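Dehalogenase-like hydrolase (PDB 3UMB) probably catalyses the hydrolytic dehalogenation of small (S)-2-haloalkanoic acids to the corresponding (R)-2-hydroxyalkanoic acids, with release of halide. Local coordinates at residues E59-F64 with R152-A157; V170-I175 with T189-T194; T194-N199 with R220-F225. All blocks are in the same frame, centred on the assembly; numbering follows the deposited sequence.

Contact 1: E59-F64 with R152-A157; sequences EHYKPF and RLYKTA
Y61 packs against R152 where the helical cap of this HAD-superfamily hydrolase meets its Rossmann-like core: 59-64 belongs to the loop between helices 33-54 and 64-78, while 152-157 leads on from strand 144-147. Y61 holds CG anti to the backbone N (chi1 177°), and one face of its ring lies against the R152 backbone. R152 CA makes a CH-pi contact 3.7 Å from the ring centroid, offset toward the rim, and Y61 CD1 comes within 3.3 Å of R152 O. The arginine chain is bent at chi3; its NH1 lies 3.6 Å from Y61 CD2, the ring and guanidinium planes 66° apart. Farther out, Y61 CE1 touches Y154 CE1 at 3.8 Å; these two rings are near parallel (29°) but slid apart with little overlap. The Y61 hydroxyl is hydrogen-bonded to D149. K62 takes part through its backbone: Y154 OH donates to K62 O, which sits in plane at the edge of the Y154 ring. The modelled 2.5 Å between those two oxygens is very short, so its exact length is doubtful. K62 NZ forms salt bridges with D70 and with D209 of the second subunit. P63 then stands at the N-cap of helix 64-78, and in that helix's first residue F64 CD1 rests 3.8 Å from Y154 CE2.

Contact 2: V170-I175 with T189-T194; sequences VPAAQI and TWHGFT
F193 meets A172 over a ring face and I175 at its edge, lying side by side with the isoleucine and pointing the same way. Its CB starts out 3.9 Å from I175 O. CG, anti to the carbonyl carbon (chi1 -62°), passes near A172 O, and CD1 comes closer to that oxygen while also touching I175 CB at 3.8 Å. CE1 continues along the isoleucine, meeting CB and then CG2. A172 CB covers one face of the ring almost exactly over its centre, 4.2 Å from the F193 centroid; F177 and P165 pack on the same phenylalanine. At the backbone, the carbonyl of A172 accepts the I175 amide and also a nearly straight CA-H...O contact from F193 CA at 3.4 Å. The next residue ties the backbones together: T194 N donates to I175 O over 3.3 Å, nearly in line with the C=O but bent to 140° at the hydrogen, and T194 OG1 adds a weak bond to A173 O. G192, at positive phi, is the C-prime residue of a Schellman motif ending helix 182-191. That turn delivers the chain to strand 194-198 beside strand 175-179, closing a beta-alpha-beta crossover of the Rossmann-like HAD core.

Contact 3: T194-N199 with R220-F225; sequences TTFWIN and RDLLQF
F196 reaches from strand 194-198 to residues 220-225 of helix 219-227 and meets L222, F225 and D221 there. The two segments run nearly antiparallel, their directions 152° apart and their axes 9.1 Å from each other at closest approach, which is a helix lying on one face of a beta sheet. One contact to an aromatic face is a CH-pi one: L222 CA stands over one face of the F196 ring, 3.8 Å from its centroid and offset toward the rim. F196 has CG anti to the backbone N (chi1 -176°), and its ring extends far enough for CZ to come 3.6 Å from L222 CA. The F225 ring makes an oblique pair with that of F196, the planes 47° apart, and F196 CD1 lies over one of its faces; the two side chains slide past each other in opposite directions. Other apolar contacts bring aliphatic carbons against the rings. L222 CB touches F196 CE2 at 3.7 Å, and L222 CD1 reaches back to F196 CG at the same 3.7 Å. On the F225 side, CB of that residue meets F196 CE1 at 3.8 Å. T194 CG2 approaches F225 CZ more loosely, at 4.4 Å, near the plane of the ring. L222 also packs on L176 and V178 of strand 175-179, and F225 on A214 of strand 214-216, so the helix spans several strands. D221 touches F196 CZ with CB alone, while its OD2 accepts from H217 N, just ahead of helix 219-227. The adhesion between strand and helix therefore rests on carbon surface and shape, with a leucine and two phenylalanines doing most of the work.

From the N terminus the chain lays down core strand 6-9, then runs through the helical cap, where contact 1 brings 59-64 together with a core loop 88 residues later, tying cap to core. Contact 2 then joins the approach to strand 175-179 with the end of helix 182-191, a short closure 14 residues apart. T194 is shared, so contact 3 begins where contact 2 finishes; it closes over a 21-residue separation that contains strand 214-216 and carries strand 194-198 onto helix 219-227. T189 OG1 and T195 OG1, 2.8 Å apart, probably hydrogen-bond between these two. The three run in series, without nesting or crossing; contacts 1 and 3 lie on opposite sides of the chain's centre.

Contact 1: E59-F64 with R152-A157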
loop_
_atom_site.group_PDB
_atom_site.type_symbol
_atom_site.label_atom_id
_atom_site.label_comp_id
_atom_site.label_asym_id
_atom_site.label_seq_id
_atom_site.Cartn_x
_atom_site.Cartn_y
_atom_site.Cartn_z
ATOM N N GLU A 59 -16.724 -2.232 3.522
ATOM C CA GLU A 59 -17.046 -3.638 3.418
ATOM C C GLU A 59 -15.987 -4.563 4.010
ATOM O O GLU A 59 -16.304 -5.659 4.434
ATOM C CB GLU A 59 -17.216 -4.019 1.954
ATOM C CG GLU A 59 -18.456 -3.437 1.306
ATOM C CD GLU A 59 -18.286 -2.014 0.767
ATOM O OE1 GLU A 59 -17.306 -1.294 1.136
ATOM O OE2 GLU A 59 -19.176 -1.638 -0.033
ATOM N N HIS A 60 -14.733 -4.125 4.029
ATOM C CA HIS A 60 -13.658 -4.973 4.530
ATOM C C HIS A 60 -12.906 -4.338 5.665
ATOM O O HIS A 60 -11.798 -4.723 5.949
ATOM C CB HIS A 60 -12.736 -5.420 3.388
ATOM C CG HIS A 60 -13.454 -6.189 2.331
ATOM N ND1 HIS A 60 -13.950 -7.462 2.537
ATOM C CD2 HIS A 60 -13.792 -5.859 1.061
ATOM C CE1 HIS A 60 -14.558 -7.879 1.440
ATOM N NE2 HIS A 60 -14.461 -6.933 0.521
ATOM N N TYR A 61 -13.549 -3.439 6.381
ATOM C CA TYR A 61 -12.927 -2.767 7.480
ATOM C C TYR A 61 -12.672 -3.736 8.633
ATOM O O TYR A 61 -13.436 -4.621 8.898
ATOM C CB TYR A 61 -13.798 -1.593 7.974
ATOM C CG TYR A 61 -13.215 -0.899 9.194
ATOM C CD1 TYR A 61 -12.164 0.004 9.068
ATOM C CD2 TYR A 61 -13.680 -1.190 10.489
ATOM C CE1 TYR A 61 -11.597 0.588 10.158
ATOM C CE2 TYR A 61 -13.129 -0.549 11.622
ATOM C CZ TYR A 61 -12.085 0.311 11.454
ATOM O OH TYR A 61 -11.508 0.930 12.556
ATOM N N LYS A 62 -11.589 -3.491 9.345
ATOM C CA LYS A 62 -11.288 -4.150 10.583
ATOM C C LYS A 62 -10.458 -3.156 11.379
ATOM O O LYS A 62 -9.634 -2.432 10.784
ATOM C CB LYS A 62 -10.496 -5.404 10.259
ATOM C CG LYS A 62 -10.054 -6.259 11.396
ATOM C CD LYS A 62 -9.160 -7.420 10.801
ATOM C CE LYS A 62 -8.994 -8.629 11.728
ATOM N NZ LYS A 62 -8.882 -9.911 10.964
ATOM N N PRO A 63 -10.664 -3.102 12.714
ATOM C CA PRO A 63 -9.965 -2.043 13.470
ATOM C C PRO A 63 -8.466 -2.229 13.439
ATOM O O PRO A 63 -7.996 -3.350 13.302
ATOM C CB PRO A 63 -10.519 -2.144 14.922
ATOM C CG PRO A 63 -11.644 -3.138 14.887
ATOM C CD PRO A 63 -11.589 -3.908 13.544
ATOM N N PHE A 64 -7.753 -1.121 13.575
ATOM C CA PHE A 64 -6.331 -1.023 13.351
ATOM C C PHE A 64 -5.544 -1.985 14.224
ATOM O O PHE A 64 -4.442 -2.419 13.838
ATOM C CB PHE A 64 -5.888 0.396 13.645
ATOM C CG PHE A 64 -4.501 0.764 13.129
ATOM C CD1 PHE A 64 -4.130 0.538 11.795
ATOM C CD2 PHE A 64 -3.574 1.359 13.956
ATOM C CE1 PHE A 64 -2.902 0.916 11.325
ATOM C CE2 PHE A 64 -2.280 1.714 13.475
ATOM C CZ PHE A 64 -1.978 1.516 12.159
ATOM N N ARG A 152 -14.945 3.743 9.255
ATOM C CA ARG A 152 -14.658 2.417 8.755
ATOM C C ARG A 152 -13.819 2.449 7.481
ATOM O O ARG A 152 -13.884 1.551 6.678
ATOM C CB ARG A 152 -15.964 1.628 8.552
ATOM C CG ARG A 152 -16.809 1.448 9.900
ATOM C CD ARG A 152 -18.132 0.697 9.729
ATOM N NE ARG A 152 -18.012 -0.500 8.893
ATOM C CZ ARG A 152 -17.583 -1.671 9.321
ATOM N NH1 ARG A 152 -17.245 -1.832 10.612
ATOM N NH2 ARG A 152 -17.508 -2.690 8.469
ATOM N N LEU A 153 -12.982 3.464 7.355
ATOM C CA LEU A 153 -12.133 3.625 6.166
ATOM C C LEU A 153 -10.809 4.282 6.566
ATOM O O LEU A 153 -10.798 5.298 7.342
ATOM C CB LEU A 153 -12.814 4.500 5.112
ATOM C CG LEU A 153 -14.027 3.892 4.370
ATOM C CD1 LEU A 153 -14.861 4.996 3.823
ATOM C CD2 LEU A 153 -13.649 2.878 3.235
ATOM N N TYR A 154 -9.713 3.743 6.056
ATOM C CA TYR A 154 -8.385 4.240 6.416
ATOM C C TYR A 154 -7.958 5.346 5.483
ATOM O O TYR A 154 -8.388 5.417 4.338
ATOM C CB TYR A 154 -7.392 3.094 6.360
ATOM C CG TYR A 154 -7.550 2.142 7.496
ATOM C CD1 TYR A 154 -8.152 0.933 7.318
ATOM C CD2 TYR A 154 -7.094 2.468 8.781
ATOM C CE1 TYR A 154 -8.327 0.046 8.388
ATOM C CE2 TYR A 154 -7.292 1.598 9.876
ATOM C CZ TYR A 154 -7.863 0.365 9.659
ATOM O OH TYR A 154 -8.029 -0.545 10.712
ATOM N N LYS A 155 -7.090 6.222 5.958
ATOM C CA LYS A 155 -6.362 7.116 5.069
ATOM C C LYS A 155 -5.756 6.273 3.989
ATOM O O LYS A 155 -5.281 5.161 4.280
ATOM C CB LYS A 155 -5.212 7.819 5.788
ATOM C CG LYS A 155 -5.641 8.702 6.965
ATOM C CD LYS A 155 -4.490 8.776 7.970
ATOM C CE LYS A 155 -4.514 9.997 8.868
ATOM N NZ LYS A 155 -3.337 9.915 9.858
ATOM N N THR A 156 -5.698 6.776 2.759
ATOM C CA THR A 156 -5.975 8.183 2.397
ATOM C C THR A 156 -7.428 8.518 2.005
ATOM O O THR A 156 -7.663 9.508 1.322
ATOM C CB THR A 156 -5.105 8.556 1.221
ATOM O OG1 THR A 156 -5.138 7.479 0.293
ATOM C CG2 THR A 156 -3.618 8.743 1.654
ATOM N N ALA A 157 -8.383 7.680 2.410
ATOM C CA ALA A 157 -9.777 7.819 2.062
ATOM C C ALA A 157 -10.343 9.181 2.460
ATOM O O ALA A 157 -10.116 9.597 3.589
ATOM C CB ALA A 157 -10.582 6.663 2.797
#

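Contact 2: V170-I175 with T189-T194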
loop_
_atom_site.group_PDB
_atom_site.type_symbol
_atom_site.label_atom_id
_atom_site.label_comp_id
_atom_site.label_asym_id
_atom_site.label_seq_id
_atom_site.Cartn_x
_atom_site.Cartn_y
_atom_site.Cartn_z
ATOM N N VAL A 170 -14.362 23.893 11.284
ATOM C CA VAL A 170 -13.649 24.738 10.310
ATOM C C VAL A 170 -13.337 23.980 9.003
ATOM O O VAL A 170 -13.223 22.760 9.013
ATOM C CB VAL A 170 -12.325 25.317 10.904
ATOM C CG1 VAL A 170 -12.620 26.114 12.195
ATOM C CG2 VAL A 170 -11.308 24.222 11.186
ATOM N N PRO A 171 -13.230 24.710 7.871
ATOM C CA PRO A 171 -12.821 24.125 6.609
ATOM C C PRO A 171 -11.441 23.554 6.752
ATOM O O PRO A 171 -10.684 24.036 7.580
ATOM C CB PRO A 171 -12.749 25.328 5.652
ATOM C CG PRO A 171 -13.623 26.313 6.216
ATOM C CD PRO A 171 -13.623 26.121 7.709
ATOM N N ALA A 172 -11.125 22.558 5.932
ATOM C CA ALA A 172 -9.769 21.990 5.781
ATOM C C ALA A 172 -8.668 23.071 5.630
ATOM O O ALA A 172 -7.597 22.977 6.253
ATOM C CB ALA A 172 -9.737 21.050 4.573
ATOM N N ALA A 173 -8.937 24.085 4.811
ATOM C CA ALA A 173 -7.920 25.127 4.532
ATOM C C ALA A 173 -7.422 25.828 5.787
ATOM O O ALA A 173 -6.291 26.335 5.814
ATOM C CB ALA A 173 -8.422 26.133 3.539
ATOM N N GLN A 174 -8.232 25.814 6.833
ATOM C CA GLN A 174 -7.876 26.502 8.067
ATOM C C GLN A 174 -7.348 25.573 9.164
ATOM O O GLN A 174 -7.173 26.004 10.299
ATOM C CB GLN A 174 -9.111 27.269 8.598
ATOM C CG GLN A 174 -9.602 28.382 7.643
ATOM C CD GLN A 174 -10.968 28.966 8.046
ATOM O OE1 GLN A 174 -11.363 28.933 9.226
ATOM N NE2 GLN A 174 -11.692 29.509 7.053
ATOM N N ILE A 175 -7.141 24.299 8.848
ATOM C CA ILE A 175 -6.524 23.363 9.790
ATOM C C ILE A 175 -5.121 23.098 9.277
ATOM O O ILE A 175 -4.917 22.934 8.078
ATOM C CB ILE A 175 -7.350 22.057 9.931
ATOM C CG1 ILE A 175 -8.763 22.393 10.438
ATOM C CG2 ILE A 175 -6.680 21.062 10.885
ATOM C CD1 ILE A 175 -9.659 21.182 10.722
ATOM N N THR A 189 -2.846 17.205 1.741
ATOM C CA THR A 189 -2.766 18.357 0.885
ATOM C C THR A 189 -3.791 18.279 -0.232
ATOM O O THR A 189 -4.361 19.302 -0.642
ATOM C CB THR A 189 -1.356 18.476 0.272
ATOM O OG1 THR A 189 -0.371 18.358 1.315
ATOM C CG2 THR A 189 -1.167 19.794 -0.480
ATOM N N TRP A 190 -4.013 17.074 -0.762
ATOM C CA TRP A 190 -5.062 16.825 -1.769
ATOM C C TRP A 190 -6.426 17.150 -1.159
ATOM O O TRP A 190 -7.270 17.709 -1.777
ATOM C CB TRP A 190 -5.076 15.325 -2.210
ATOM C CG TRP A 190 -4.083 14.904 -3.271
ATOM C CD1 TRP A 190 -3.504 15.692 -4.237
ATOM C CD2 TRP A 190 -3.599 13.570 -3.516
ATOM N NE1 TRP A 190 -2.658 14.946 -5.023
ATOM C CE2 TRP A 190 -2.720 13.638 -4.617
ATOM C CE3 TRP A 190 -3.798 12.331 -2.891
ATOM C CZ2 TRP A 190 -2.051 12.527 -5.092
ATOM C CZ3 TRP A 190 -3.126 11.231 -3.369
ATOM C CH2 TRP A 190 -2.269 11.335 -4.459
ATOM N N HIS A 191 -6.658 16.775 0.065
ATOM C CA HIS A 191 -7.968 17.049 0.653
ATOM C C HIS A 191 -8.223 18.550 0.869
ATOM O O HIS A 191 -9.358 18.981 0.966
ATOM C CB HIS A 191 -8.100 16.300 1.963
ATOM C CG HIS A 191 -9.481 16.324 2.554
ATOM N ND1 HIS A 191 -10.532 15.615 2.015
ATOM C CD2 HIS A 191 -9.974 16.953 3.646
ATOM C CE1 HIS A 191 -11.607 15.792 2.763
ATOM N NE2 HIS A 191 -11.298 16.603 3.756
ATOM N N GLY A 192 -7.154 19.336 0.917
ATOM C CA GLY A 192 -7.238 20.796 1.046
ATOM C C GLY A 192 -6.720 21.376 2.368
ATOM O O GLY A 192 -6.990 22.540 2.649
ATOM N N PHE A 193 -6.027 20.594 3.194
ATOM C CA PHE A 193 -5.418 21.140 4.425
ATOM C C PHE A 193 -4.164 21.908 4.109
ATOM O O PHE A 193 -3.529 21.694 3.086
ATOM C CB PHE A 193 -4.969 20.065 5.414
ATOM C CG PHE A 193 -6.070 19.209 5.946
ATOM C CD1 PHE A 193 -6.743 19.553 7.110
ATOM C CD2 PHE A 193 -6.421 18.016 5.297
ATOM C CE1 PHE A 193 -7.762 18.745 7.612
ATOM C CE2 PHE A 193 -7.408 17.209 5.803
ATOM C CZ PHE A 193 -8.086 17.570 6.976
ATOM N N THR A 194 -3.786 22.783 5.027
ATOM C CA THR A 194 -2.412 23.275 5.059
ATOM C C THR A 194 -1.674 22.170 5.767
ATOM O O THR A 194 -2.053 21.782 6.869
ATOM C CB THR A 194 -2.233 24.574 5.915
ATOM O OG1 THR A 194 -3.157 25.574 5.476
ATOM C CG2 THR A 194 -0.789 25.096 5.796
#

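Contact 3: T194-N199 with R220-F225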
loop_
_atom_site.group_PDB
_atom_site.type_symbol
_atom_site.label_atom_id
_atom_site.label_comp_id
_atom_site.label_asym_id
_atom_site.label_seq_id
_atom_site.Cartn_x
_atom_site.Cartn_y
_atom_site.Cartn_z
ATOM N N THR A 194 -3.786 22.783 5.027
ATOM C CA THR A 194 -2.412 23.275 5.059
ATOM C C THR A 194 -1.674 22.170 5.767
ATOM O O THR A 194 -2.053 21.782 6.869
ATOM C CB THR A 194 -2.233 24.574 5.915
ATOM O OG1 THR A 194 -3.157 25.574 5.476
ATOM C CG2 THR A 194 -0.789 25.096 5.796
ATOM N N THR A 195 -0.624 21.644 5.160
ATOM C CA THR A 195 0.042 20.526 5.779
ATOM C C THR A 195 1.531 20.786 6.061
ATOM O O THR A 195 2.222 21.459 5.298
ATOM C CB THR A 195 -0.082 19.285 4.880
ATOM O OG1 THR A 195 0.655 19.527 3.697
ATOM C CG2 THR A 195 -1.513 19.012 4.505
ATOM N N PHE A 196 2.011 20.166 7.128
ATOM C CA PHE A 196 3.401 20.172 7.467
ATOM C C PHE A 196 3.873 18.722 7.607
ATOM O O PHE A 196 3.258 17.939 8.317
ATOM C CB PHE A 196 3.596 20.896 8.806
ATOM C CG PHE A 196 5.035 21.041 9.207
ATOM C CD1 PHE A 196 5.760 22.189 8.839
ATOM C CD2 PHE A 196 5.674 20.041 9.941
ATOM C CE1 PHE A 196 7.095 22.330 9.175
ATOM C CE2 PHE A 196 7.043 20.186 10.296
ATOM C CZ PHE A 196 7.740 21.340 9.908
ATOM N N TRP A 197 5.006 18.392 6.990
ATOM C CA TRP A 197 5.554 17.052 7.038
ATOM C C TRP A 197 6.773 16.990 7.958
ATOM O O TRP A 197 7.815 17.588 7.651
ATOM C CB TRP A 197 5.933 16.626 5.606
ATOM C CG TRP A 197 6.561 15.264 5.497
ATOM C CD1 TRP A 197 6.316 14.170 6.276
ATOM C CD2 TRP A 197 7.518 14.844 4.512
ATOM N NE1 TRP A 197 7.093 13.087 5.853
ATOM C CE2 TRP A 197 7.835 13.488 4.772
ATOM C CE3 TRP A 197 8.137 15.482 3.433
ATOM C CZ2 TRP A 197 8.729 12.779 3.997
ATOM C CZ3 TRP A 197 9.043 14.764 2.678
ATOM C CH2 TRP A 197 9.308 13.428 2.954
ATOM N N ILE A 198 6.657 16.238 9.051
ATOM C CA ILE A 198 7.787 15.967 9.917
ATOM C C ILE A 198 8.530 14.800 9.313
ATOM O O ILE A 198 8.239 13.657 9.566
ATOM C CB ILE A 198 7.409 15.724 11.426
ATOM C CG1 ILE A 198 6.507 16.848 11.935
ATOM C CG2 ILE A 198 8.706 15.679 12.301
ATOM C CD1 ILE A 198 6.156 16.823 13.410
ATOM N N ASN A 199 9.488 15.129 8.463
ATOM C CA ASN A 199 10.298 14.162 7.773
ATOM C C ASN A 199 11.503 13.758 8.651
ATOM O O ASN A 199 12.630 14.249 8.473
ATOM C CB ASN A 199 10.727 14.780 6.418
ATOM C CG ASN A 199 11.547 13.845 5.576
ATOM O OD1 ASN A 199 11.622 12.648 5.860
ATOM N ND2 ASN A 199 12.193 14.391 4.535
ATOM N N ARG A 220 9.763 20.677 16.558
ATOM C CA ARG A 220 10.218 22.007 16.854
ATOM C C ARG A 220 10.390 22.755 15.559
ATOM O O ARG A 220 10.161 23.954 15.518
ATOM C CB ARG A 220 11.505 21.929 17.669
ATOM C CG ARG A 220 11.300 21.200 19.011
ATOM C CD ARG A 220 12.595 20.973 19.835
ATOM N NE ARG A 220 13.447 19.929 19.257
ATOM C CZ ARG A 220 14.501 19.377 19.858
ATOM N NH1 ARG A 220 14.837 19.730 21.103
ATOM N NH2 ARG A 220 15.221 18.459 19.213
ATOM N N ASP A 221 10.734 22.077 14.468
ATOM C CA ASP A 221 10.632 22.763 13.179
ATOM C C ASP A 221 9.195 23.165 12.875
ATOM O O ASP A 221 8.980 24.195 12.226
ATOM C CB ASP A 221 11.215 21.946 12.025
ATOM C CG ASP A 221 12.732 21.855 12.077
ATOM O OD1 ASP A 221 13.403 22.841 12.485
ATOM O OD2 ASP A 221 13.248 20.779 11.711
ATOM N N LEU A 222 8.222 22.368 13.331
ATOM C CA LEU A 222 6.797 22.662 13.073
ATOM C C LEU A 222 6.371 23.952 13.776
ATOM O O LEU A 222 5.718 24.814 13.177
ATOM C CB LEU A 222 5.881 21.508 13.515
ATOM C CG LEU A 222 4.418 21.965 13.725
ATOM C CD1 LEU A 222 3.718 22.291 12.434
ATOM C CD2 LEU A 222 3.632 20.969 14.493
ATOM N N LEU A 223 6.738 24.048 15.059
ATOM C CA LEU A 223 6.620 25.292 15.849
ATOM C C LEU A 223 7.225 26.478 15.105
ATOM O O LEU A 223 6.562 27.513 14.962
ATOM C CB LEU A 223 7.301 25.123 17.209
ATOM C CG LEU A 223 6.914 26.085 18.342
ATOM C CD1 LEU A 223 5.400 26.309 18.490
ATOM C CD2 LEU A 223 7.523 25.584 19.674
ATOM N N GLN A 224 8.464 26.324 14.619
ATOM C CA GLN A 224 9.135 27.391 13.860
ATOM C C GLN A 224 8.111 27.934 12.864
ATOM O O GLN A 224 7.817 29.122 12.836
ATOM C CB GLN A 224 10.359 26.871 13.070
ATOM C CG GLN A 224 11.787 27.144 13.599
ATOM C CD GLN A 224 12.921 26.819 12.532
ATOM O OE1 GLN A 224 13.287 25.647 12.293
ATOM N NE2 GLN A 224 13.468 27.877 11.914
ATOM N N PHE A 225 7.547 27.010 12.082
ATOM C CA PHE A 225 6.771 27.319 10.871
ATOM C C PHE A 225 5.457 28.032 11.147
ATOM O O PHE A 225 5.077 28.949 10.406
ATOM C CB PHE A 225 6.532 26.009 10.086
ATOM C CG PHE A 225 5.346 26.034 9.161
ATOM C CD1 PHE A 225 5.496 26.376 7.825
ATOM C CD2 PHE A 225 4.092 25.669 9.617
ATOM C CE1 PHE A 225 4.412 26.384 6.970
ATOM C CE2 PHE A 225 2.994 25.668 8.751
ATOM C CZ PHE A 225 3.159 26.027 7.438
#